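Local atomic coordinates of rhizobiales Sp. Pch2 (Marine metagenome, PDB entry 6PB3), a protein that probably uses ATP, as an AAA+ remodeller of the Pch2/TRIP13 family, to act on HORMA domain proteins that regulate bacterial cGAS-like enzymes in defence against bacteriophages. Residues E24-L29 against G95-R100; T107-S112 against F132-S137; V253-P258 against R293-A298. All coordinates share one frame; numbering follows the deposited sequence.

Contact 1 of 3, residues E24-L29 against G95-R100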
loop_
_atom_site.group_PDB
_atom_site.type_symbol
_atom_site.label_atom_id
_atom_site.label_comp_id
_atom_site.label_asym_id
_atom_site.label_seq_id
_atom_site.Cartn_x
_atom_site.Cartn_y
_atom_site.Cartn_z
ATOM N N GLU A 24 -29.305 -7.234 -32.538
ATOM C CA GLU A 24 -29.722 -5.904 -32.109
ATOM C C GLU A 24 -28.804 -5.382 -31.011
ATOM O O GLU A 24 -28.320 -4.246 -31.074
ATOM C CB GLU A 24 -31.176 -5.950 -31.633
ATOM C CG GLU A 24 -31.915 -4.646 -31.734
ATOM C CD GLU A 24 -33.417 -4.855 -31.744
ATOM O OE1 GLU A 24 -33.850 -6.010 -31.943
ATOM O OE2 GLU A 24 -34.166 -3.873 -31.549
ATOM N N ARG A 25 -28.531 -6.219 -30.007
ATOM C CA ARG A 25 -27.613 -5.833 -28.939
ATOM C C ARG A 25 -26.215 -5.542 -29.480
ATOM O O ARG A 25 -25.600 -4.541 -29.100
ATOM C CB ARG A 25 -27.574 -6.919 -27.856
ATOM C CG ARG A 25 -28.949 -7.175 -27.125
ATOM C CD ARG A 25 -28.724 -7.713 -25.686
ATOM N NE ARG A 25 -28.797 -9.167 -25.544
ATOM C CZ ARG A 25 -28.008 -9.896 -24.756
ATOM N NH1 ARG A 25 -27.046 -9.327 -24.044
ATOM N NH2 ARG A 25 -28.171 -11.209 -24.691
ATOM N N LEU A 26 -25.694 -6.394 -30.368
ATOM C CA LEU A 26 -24.395 -6.109 -30.978
ATOM C C LEU A 26 -24.393 -4.742 -31.641
ATOM O O LEU A 26 -23.457 -3.956 -31.458
ATOM C CB LEU A 26 -24.030 -7.179 -32.010
ATOM C CG LEU A 26 -23.079 -8.326 -31.727
ATOM C CD1 LEU A 26 -22.937 -9.074 -33.031
ATOM C CD2 LEU A 26 -21.704 -7.859 -31.212
ATOM N N ASN A 27 -25.431 -4.458 -32.441
ATOM C CA ASN A 27 -25.525 -3.191 -33.158
ATOM C C ASN A 27 -25.538 -2.015 -32.193
ATOM O O ASN A 27 -25.022 -0.934 -32.503
ATOM C CB ASN A 27 -26.798 -3.159 -34.010
ATOM C CG ASN A 27 -26.745 -4.092 -35.182
ATOM O OD1 ASN A 27 -25.859 -4.938 -35.276
ATOM N ND2 ASN A 27 -27.707 -3.950 -36.094
ATOM N N ASN A 28 -26.168 -2.194 -31.033
ATOM C CA ASN A 28 -26.265 -1.105 -30.071
ATOM C C ASN A 28 -24.921 -0.818 -29.393
ATOM O O ASN A 28 -24.749 0.258 -28.806
ATOM C CB ASN A 28 -27.365 -1.419 -29.042
ATOM C CG ASN A 28 -28.798 -1.309 -29.625
ATOM O OD1 ASN A 28 -29.006 -0.911 -30.774
ATOM N ND2 ASN A 28 -29.783 -1.682 -28.820
ATOM N N LEU A 29 -23.953 -1.734 -29.487
ATOM C CA LEU A 29 -22.609 -1.457 -28.988
ATOM C C LEU A 29 -21.874 -0.543 -29.958
ATOM O O LEU A 29 -21.579 -0.941 -31.089
ATOM C CB LEU A 29 -21.818 -2.748 -28.801
ATOM C CG LEU A 29 -22.396 -3.768 -27.828
ATOM C CD1 LEU A 29 -21.418 -4.932 -27.658
ATOM C CD2 LEU A 29 -22.667 -3.118 -26.488
ATOM N N GLY A 95 -21.434 -14.147 -30.853
ATOM C CA GLY A 95 -21.653 -15.394 -31.558
ATOM C C GLY A 95 -22.565 -15.255 -32.758
ATOM O O GLY A 95 -22.484 -16.066 -33.687
ATOM N N ASP A 96 -23.420 -14.229 -32.766
ATOM C CA ASP A 96 -24.225 -13.942 -33.942
ATOM C C ASP A 96 -23.352 -13.501 -35.100
ATOM O O ASP A 96 -23.595 -13.877 -36.252
ATOM C CB ASP A 96 -25.250 -12.860 -33.622
ATOM C CG ASP A 96 -26.272 -12.707 -34.711
ATOM O OD1 ASP A 96 -27.255 -13.473 -34.689
ATOM O OD2 ASP A 96 -26.088 -11.840 -35.592
ATOM N N ASP A 97 -22.350 -12.671 -34.812
ATOM C CA ASP A 97 -21.389 -12.273 -35.831
ATOM C C ASP A 97 -20.587 -13.469 -36.345
ATOM O O ASP A 97 -20.360 -13.595 -37.554
ATOM C CB ASP A 97 -20.456 -11.216 -35.252
ATOM C CG ASP A 97 -19.952 -10.259 -36.293
ATOM O OD1 ASP A 97 -19.235 -10.711 -37.212
ATOM O OD2 ASP A 97 -20.293 -9.058 -36.199
ATOM N N VAL A 98 -20.124 -14.345 -35.446
ATOM C CA VAL A 98 -19.332 -15.491 -35.883
ATOM C C VAL A 98 -20.181 -16.413 -36.741
ATOM O O VAL A 98 -19.708 -16.971 -37.738
ATOM C CB VAL A 98 -18.754 -16.256 -34.682
ATOM C CG1 VAL A 98 -17.911 -17.432 -35.180
ATOM C CG2 VAL A 98 -17.949 -15.318 -33.740
ATOM N N ALA A 99 -21.444 -16.600 -36.349
ATOM C CA ALA A 99 -22.358 -17.439 -37.107
ATOM C C ALA A 99 -22.537 -16.901 -38.514
ATOM O O ALA A 99 -22.555 -17.668 -39.486
ATOM C CB ALA A 99 -23.701 -17.517 -36.388
ATOM N N ARG A 100 -22.659 -15.579 -38.642
ATOM C CA ARG A 100 -22.769 -14.962 -39.959
ATOM C C ARG A 100 -21.478 -15.136 -40.754
ATOM O O ARG A 100 -21.509 -15.527 -41.923
ATOM C CB ARG A 100 -23.117 -13.481 -39.800
ATOM C CG ARG A 100 -24.610 -13.211 -39.598
ATOM C CD ARG A 100 -24.836 -11.985 -38.740
ATOM N NE ARG A 100 -24.357 -10.761 -39.369
ATOM C CZ ARG A 100 -25.143 -9.731 -39.654
ATOM N NH1 ARG A 100 -26.434 -9.795 -39.360
ATOM N NH2 ARG A 100 -24.647 -8.640 -40.220
#
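Leu26, near the end of helix 20-28, reaches out to the start of helix 95-102 and meets Asp97 and Asp96 with a single methyl group. This is helix-to-helix packing in the AAA+ fold, where helix 95-102 leads into strand 105-111 of the central sheet. The leucine and Asp97 side chains cross at about a right angle, the CD1 methyl of Leu26 coming end-on against the base of the aspartate, with Leu26 CD1 4.0 Å from Asp97 CB. Because chi1 of Leu26 is -100°, away from a staggered value, while chi2 is extended at -176°, CD1 becomes the branch that leads across. Leucine suits the place: its side chain also packs on Leu90, Thr93 and Ile94, so one residue joins helix 20-28 to two successive pieces of chain.

The aspartates offer their CB groups to this methyl and find polar partners for OD1 elsewhere. Asp97 OD1 forms a salt bridge with Arg101 and a hydrogen bond with Ser40, while Asp96 OD1 takes the backbone N of Asp19. An aspartate is short enough to present carbon to the leucine while its charge finds those partners. The second neighbour is looser, Leu26 CD1 lying 4.5 Å from Asp96 CB. Even the other carboxylate oxygen skirts the methyl, with Asp97 OD2 4.1 Å from Leu26 CD1.

Contact 2 of 3, residues T107-S112 against F132-S137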
loop_
_atom_site.group_PDB
_atom_site.type_symbol
_atom_site.label_atom_id
_atom_site.label_comp_id
_atom_site.label_asym_id
_atom_site.label_seq_id
_atom_site.Cartn_x
_atom_site.Cartn_y
_atom_site.Cartn_z
ATOM N N THR A 107 -23.691 -22.702 -30.447
ATOM C CA THR A 107 -24.290 -22.849 -29.130
ATOM C C THR A 107 -23.391 -22.163 -28.110
ATOM O O THR A 107 -22.203 -22.495 -28.001
ATOM C CB THR A 107 -24.460 -24.326 -28.777
ATOM O OG1 THR A 107 -25.316 -24.962 -29.736
ATOM C CG2 THR A 107 -25.055 -24.466 -27.394
ATOM N N LEU A 108 -23.948 -21.219 -27.364
ATOM C CA LEU A 108 -23.209 -20.536 -26.308
ATOM C C LEU A 108 -23.566 -21.142 -24.959
ATOM O O LEU A 108 -24.748 -21.241 -24.609
ATOM C CB LEU A 108 -23.510 -19.041 -26.310
ATOM C CG LEU A 108 -22.865 -18.217 -25.203
ATOM C CD1 LEU A 108 -21.449 -17.793 -25.594
ATOM C CD2 LEU A 108 -23.736 -17.011 -24.899
ATOM N N LEU A 109 -22.544 -21.551 -24.210
ATOM C CA LEU A 109 -22.727 -22.083 -22.865
ATOM C C LEU A 109 -22.168 -21.080 -21.870
ATOM O O LEU A 109 -20.943 -20.994 -21.696
ATOM C CB LEU A 109 -22.033 -23.439 -22.703
ATOM C CG LEU A 109 -22.484 -24.502 -23.711
ATOM C CD1 LEU A 109 -21.603 -25.724 -23.605
ATOM C CD2 LEU A 109 -23.951 -24.873 -23.518
ATOM N N PRO A 110 -23.011 -20.304 -21.191
ATOM C CA PRO A 110 -22.503 -19.375 -20.173
ATOM C C PRO A 110 -22.294 -20.104 -18.853
ATOM O O PRO A 110 -23.183 -20.805 -18.361
ATOM C CB PRO A 110 -23.611 -18.325 -20.060
ATOM C CG PRO A 110 -24.859 -19.115 -20.351
ATOM C CD PRO A 110 -24.474 -20.203 -21.353
ATOM N N LEU A 111 -21.094 -19.958 -18.302
ATOM C CA LEU A 111 -20.767 -20.509 -16.996
ATOM C C LEU A 111 -21.205 -19.539 -15.902
ATOM O O LEU A 111 -20.650 -18.442 -15.785
ATOM C CB LEU A 111 -19.270 -20.781 -16.897
ATOM C CG LEU A 111 -18.923 -22.046 -16.125
ATOM C CD1 LEU A 111 -17.423 -22.239 -16.123
ATOM C CD2 LEU A 111 -19.451 -21.966 -14.722
ATOM N N SER A 112 -22.190 -19.946 -15.104
ATOM C CA SER A 112 -22.589 -19.186 -13.915
ATOM C C SER A 112 -21.602 -19.388 -12.773
ATOM O O SER A 112 -21.991 -19.752 -11.669
ATOM C CB SER A 112 -23.997 -19.587 -13.462
ATOM O OG SER A 112 -24.069 -20.968 -13.146
ATOM N N PHE A 132 -16.490 -28.177 -18.934
ATOM C CA PHE A 132 -15.594 -28.564 -20.016
ATOM C C PHE A 132 -15.957 -29.930 -20.572
ATOM O O PHE A 132 -15.872 -30.151 -21.785
ATOM C CB PHE A 132 -14.143 -28.543 -19.549
ATOM C CG PHE A 132 -13.502 -27.198 -19.675
ATOM C CD1 PHE A 132 -13.203 -26.679 -20.922
ATOM C CD2 PHE A 132 -13.228 -26.440 -18.554
ATOM C CE1 PHE A 132 -12.608 -25.446 -21.041
ATOM C CE2 PHE A 132 -12.644 -25.202 -18.670
ATOM C CZ PHE A 132 -12.336 -24.703 -19.909
ATOM N N GLU A 133 -16.373 -30.858 -19.711
ATOM C CA GLU A 133 -16.794 -32.160 -20.209
ATOM C C GLU A 133 -18.013 -32.029 -21.118
ATOM O O GLU A 133 -18.076 -32.646 -22.188
ATOM C CB GLU A 133 -17.098 -33.102 -19.052
ATOM C CG GLU A 133 -17.509 -34.486 -19.534
ATOM C CD GLU A 133 -16.427 -35.154 -20.363
ATOM O OE1 GLU A 133 -15.232 -34.916 -20.090
ATOM O OE2 GLU A 133 -16.768 -35.920 -21.286
ATOM N N HIS A 134 -18.995 -31.228 -20.700
ATOM C CA HIS A 134 -20.158 -30.991 -21.546
ATOM C C HIS A 134 -19.746 -30.335 -22.856
ATOM O O HIS A 134 -20.191 -30.747 -23.935
ATOM C CB HIS A 134 -21.177 -30.129 -20.800
ATOM C CG HIS A 134 -22.466 -29.927 -21.539
ATOM N ND1 HIS A 134 -22.845 -28.703 -22.048
ATOM C CD2 HIS A 134 -23.467 -30.789 -21.846
ATOM C CE1 HIS A 134 -24.022 -28.818 -22.639
ATOM N NE2 HIS A 134 -24.421 -30.073 -22.531
ATOM N N THR A 135 -18.872 -29.329 -22.783
ATOM C CA THR A 135 -18.446 -28.629 -23.988
ATOM C C THR A 135 -17.784 -29.583 -24.974
ATOM O O THR A 135 -18.074 -29.543 -26.177
ATOM C CB THR A 135 -17.500 -27.493 -23.616
ATOM O OG1 THR A 135 -18.133 -26.651 -22.646
ATOM C CG2 THR A 135 -17.150 -26.668 -24.838
ATOM N N VAL A 136 -16.917 -30.471 -24.476
ATOM C CA VAL A 136 -16.275 -31.462 -25.335
ATOM C C VAL A 136 -17.314 -32.375 -25.975
ATOM O O VAL A 136 -17.272 -32.640 -27.182
ATOM C CB VAL A 136 -15.234 -32.265 -24.530
ATOM C CG1 VAL A 136 -14.671 -33.407 -25.362
ATOM C CG2 VAL A 136 -14.120 -31.349 -24.035
ATOM N N SER A 137 -18.264 -32.867 -25.178
ATOM C CA SER A 137 -19.275 -33.780 -25.704
ATOM C C SER A 137 -20.085 -33.122 -26.819
ATOM O O SER A 137 -20.242 -33.688 -27.907
ATOM C CB SER A 137 -20.189 -34.254 -24.571
ATOM O OG SER A 137 -21.268 -35.019 -25.071
#
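Leu109 of strand 105-111 points toward helix 124-141 and lays its CD1 methyl against both His134 and Thr135, joining sheet and helix in the alpha/beta core of the AAA+ domain. Along the helix, Phe132 comes first and helps place it against the adjoining strand 151-157 by packing on Leu155. Two residues on, His134 provides the imidazole. With CG anti to the backbone N (chi1 -175°), the ring swings toward the strand and crosses the leucine side chain at about a right angle. It presents an edge, not a face: Leu109 CD1 lies near the ring plane, 3.6 Å from His134 ND1. The other methyl follows at the neighbouring ring atom, Leu109 CD2 being 4.0 Å from His134 CE1. Histidine fits this margin of the contact, where a flat ring can border a leucine and also meet the ring of Phe11.

Next comes Thr135, whose side chain runs past Leu109 in the opposite sense. Its chi1 of -54° sets OG1 beside the backbone N, and Thr135 OG1 stands 3.7 Å from Leu109 CD1. Threonine suits a buried helix position because its hydroxyl can be satisfied by the helix itself, here through a hydrogen bond with Ala131 O, while its side chain also packs on Val153. The chemistry is therefore van der Waals: no hydrogen bond spans the two segments, and the hydroxyl beside the methyl has its polar need met within the helix.

Contact 3 of 3, residues V253-P258 against R293-A298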
loop_
_atom_site.group_PDB
_atom_site.type_symbol
_atom_site.label_atom_id
_atom_site.label_comp_id
_atom_site.label_asym_id
_atom_site.label_seq_id
_atom_site.Cartn_x
_atom_site.Cartn_y
_atom_site.Cartn_z
ATOM N N VAL A 253 -15.962 15.504 -28.443
ATOM C CA VAL A 253 -14.833 14.581 -28.496
ATOM C C VAL A 253 -13.661 15.132 -27.692
ATOM O O VAL A 253 -13.029 14.424 -26.899
ATOM C CB VAL A 253 -14.428 14.323 -29.958
ATOM C CG1 VAL A 253 -13.097 13.568 -30.006
ATOM C CG2 VAL A 253 -15.512 13.559 -30.679
ATOM N N ALA A 254 -13.364 16.413 -27.878
ATOM C CA ALA A 254 -12.266 17.028 -27.143
ATOM C C ALA A 254 -12.580 17.125 -25.655
ATOM O O ALA A 254 -11.699 16.901 -24.813
ATOM C CB ALA A 254 -11.950 18.410 -27.724
ATOM N N ALA A 255 -13.828 17.448 -25.310
ATOM C CA ALA A 255 -14.187 17.590 -23.906
ATOM C C ALA A 255 -14.151 16.263 -23.166
ATOM O O ALA A 255 -14.044 16.258 -21.937
ATOM C CB ALA A 255 -15.575 18.221 -23.777
ATOM N N THR A 256 -14.224 15.142 -23.871
ATOM C CA THR A 256 -14.208 13.850 -23.205
ATOM C C THR A 256 -12.856 13.156 -23.303
ATOM O O THR A 256 -12.709 12.027 -22.811
ATOM C CB THR A 256 -15.332 12.968 -23.768
ATOM O OG1 THR A 256 -15.190 12.835 -25.189
ATOM C CG2 THR A 256 -16.670 13.619 -23.464
ATOM N N GLY A 257 -11.861 13.818 -23.894
ATOM C CA GLY A 257 -10.527 13.281 -24.006
ATOM C C GLY A 257 -9.616 13.728 -22.878
ATOM O O GLY A 257 -10.016 14.478 -21.982
ATOM N N PRO A 258 -8.363 13.265 -22.904
ATOM C CA PRO A 258 -7.440 13.591 -21.801
ATOM C C PRO A 258 -7.052 15.061 -21.729
ATOM O O PRO A 258 -6.849 15.571 -20.619
ATOM C CB PRO A 258 -6.227 12.694 -22.087
ATOM C CG PRO A 258 -6.328 12.350 -23.541
ATOM C CD PRO A 258 -7.788 12.293 -23.848
ATOM N N ARG A 293 -25.526 23.176 -24.152
ATOM C CA ARG A 293 -25.692 22.507 -22.870
ATOM C C ARG A 293 -24.953 21.183 -22.851
ATOM O O ARG A 293 -24.338 20.827 -21.838
ATOM C CB ARG A 293 -27.176 22.307 -22.564
ATOM C CG ARG A 293 -27.979 23.613 -22.576
ATOM C CD ARG A 293 -29.426 23.379 -22.184
ATOM N NE ARG A 293 -29.606 23.341 -20.734
ATOM C CZ ARG A 293 -30.729 22.968 -20.123
ATOM N NH1 ARG A 293 -31.786 22.583 -20.831
ATOM N NH2 ARG A 293 -30.794 22.969 -18.798
ATOM N N ALA A 294 -24.989 20.442 -23.963
ATOM C CA ALA A 294 -24.268 19.175 -24.020
ATOM C C ALA A 294 -22.773 19.380 -23.803
ATOM O O ALA A 294 -22.113 18.561 -23.152
ATOM C CB ALA A 294 -24.529 18.476 -25.357
ATOM N N LEU A 295 -22.211 20.460 -24.352
ATOM C CA LEU A 295 -20.790 20.702 -24.148
ATOM C C LEU A 295 -20.521 21.095 -22.704
ATOM O O LEU A 295 -19.571 20.600 -22.084
ATOM C CB LEU A 295 -20.288 21.782 -25.104
ATOM C CG LEU A 295 -18.793 22.104 -24.974
ATOM C CD1 LEU A 295 -17.934 20.881 -25.292
ATOM C CD2 LEU A 295 -18.397 23.294 -25.853
ATOM N N ALA A 296 -21.365 21.971 -22.150
ATOM C CA ALA A 296 -21.206 22.378 -20.759
ATOM C C ALA A 296 -21.283 21.172 -19.832
ATOM O O ALA A 296 -20.535 21.082 -18.851
ATOM C CB ALA A 296 -22.259 23.429 -20.389
ATOM N N ILE A 297 -22.159 20.216 -20.145
ATOM C CA ILE A 297 -22.251 19.011 -19.329
ATOM C C ILE A 297 -20.964 18.196 -19.438
ATOM O O ILE A 297 -20.396 17.767 -18.429
ATOM C CB ILE A 297 -23.480 18.183 -19.735
ATOM C CG1 ILE A 297 -24.766 18.920 -19.341
ATOM C CG2 ILE A 297 -23.411 16.820 -19.093
ATOM C CD1 ILE A 297 -26.031 18.338 -19.950
ATOM N N ALA A 298 -20.478 17.980 -20.665
ATOM C CA ALA A 298 -19.273 17.172 -20.848
ATOM C C ALA A 298 -18.079 17.784 -20.123
ATOM O O ALA A 298 -17.261 17.065 -19.541
ATOM C CB ALA A 298 -18.957 17.013 -22.335
#
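Ala255, in the last turn of helix 246-255, faces helix 291-300, and the packing between them is apolar. Its methyl meets two partners at equal separation. Ala255 CB lies 3.9 Å from Ala298 CB, methyl against methyl, each pointing toward the opposite segment. The second partner arrives from one turn earlier on helix 291-300, with Leu295 CD1 also 3.9 Å from Ala255 CB. Leu295 leaves its backbone at a slant to the other segment, but a chi1 of 180° extends the chain away from the backbone N, and a chi2 of 62° turns the CD1 branch across to the alanine. Small residues suit the centre of this contact: the alpha carbons of Ala255 and Ala298 come within 5.9 Å, a close approach that two methyl side chains can accommodate, while the longer leucine bridges a wider part at the border. Thr256 adds a looser touch, its CG2 lying 4.2 Å from Ala298 CB.

No hydrogen bond crosses between the two segments. Just past Ala255, Gly257 N binds Ala254 O at 3.2 Å. Threonine serves two purposes here: its CG2 touches Ala298, and the side chain also packs on Leu275 of helix 268-283, while its hydroxyl OG1 hydrogen-bonds with Leu252 O in the preceding turn. On the other side Ala298 N binds Ala294 O at 3.0 Å, a regular bond within helix 291-300.

Beyond the alanine pair, Ile297 packs on Arg38 of a second subunit. Such packing between short helices is what builds the helical lid subdomain that follows the nucleotide-binding core in AAA+ ATPases, to which these C-terminal helices probably belong.

The three contacts follow one another along the chain, each closing before the next opens. Contacts 1 and 2 belong to the alpha/beta part around the central sheet, their centres 20 Å apart, and are joined directly in sequence because helix 95-102 runs into strand 105-111. Contact 1 ties the N-terminal helix 20-28 to this unit, and contact 2 fixes helix 124-141 on the sheet. Contact 3 stands apart in the C-terminal helices, about 30 Å from contact 1 and 44 Å from contact 2, centre to centre, across the chain's centre from the latter. This division is consistent with the AAA+ plan of a nucleotide-binding core followed by a helical lid.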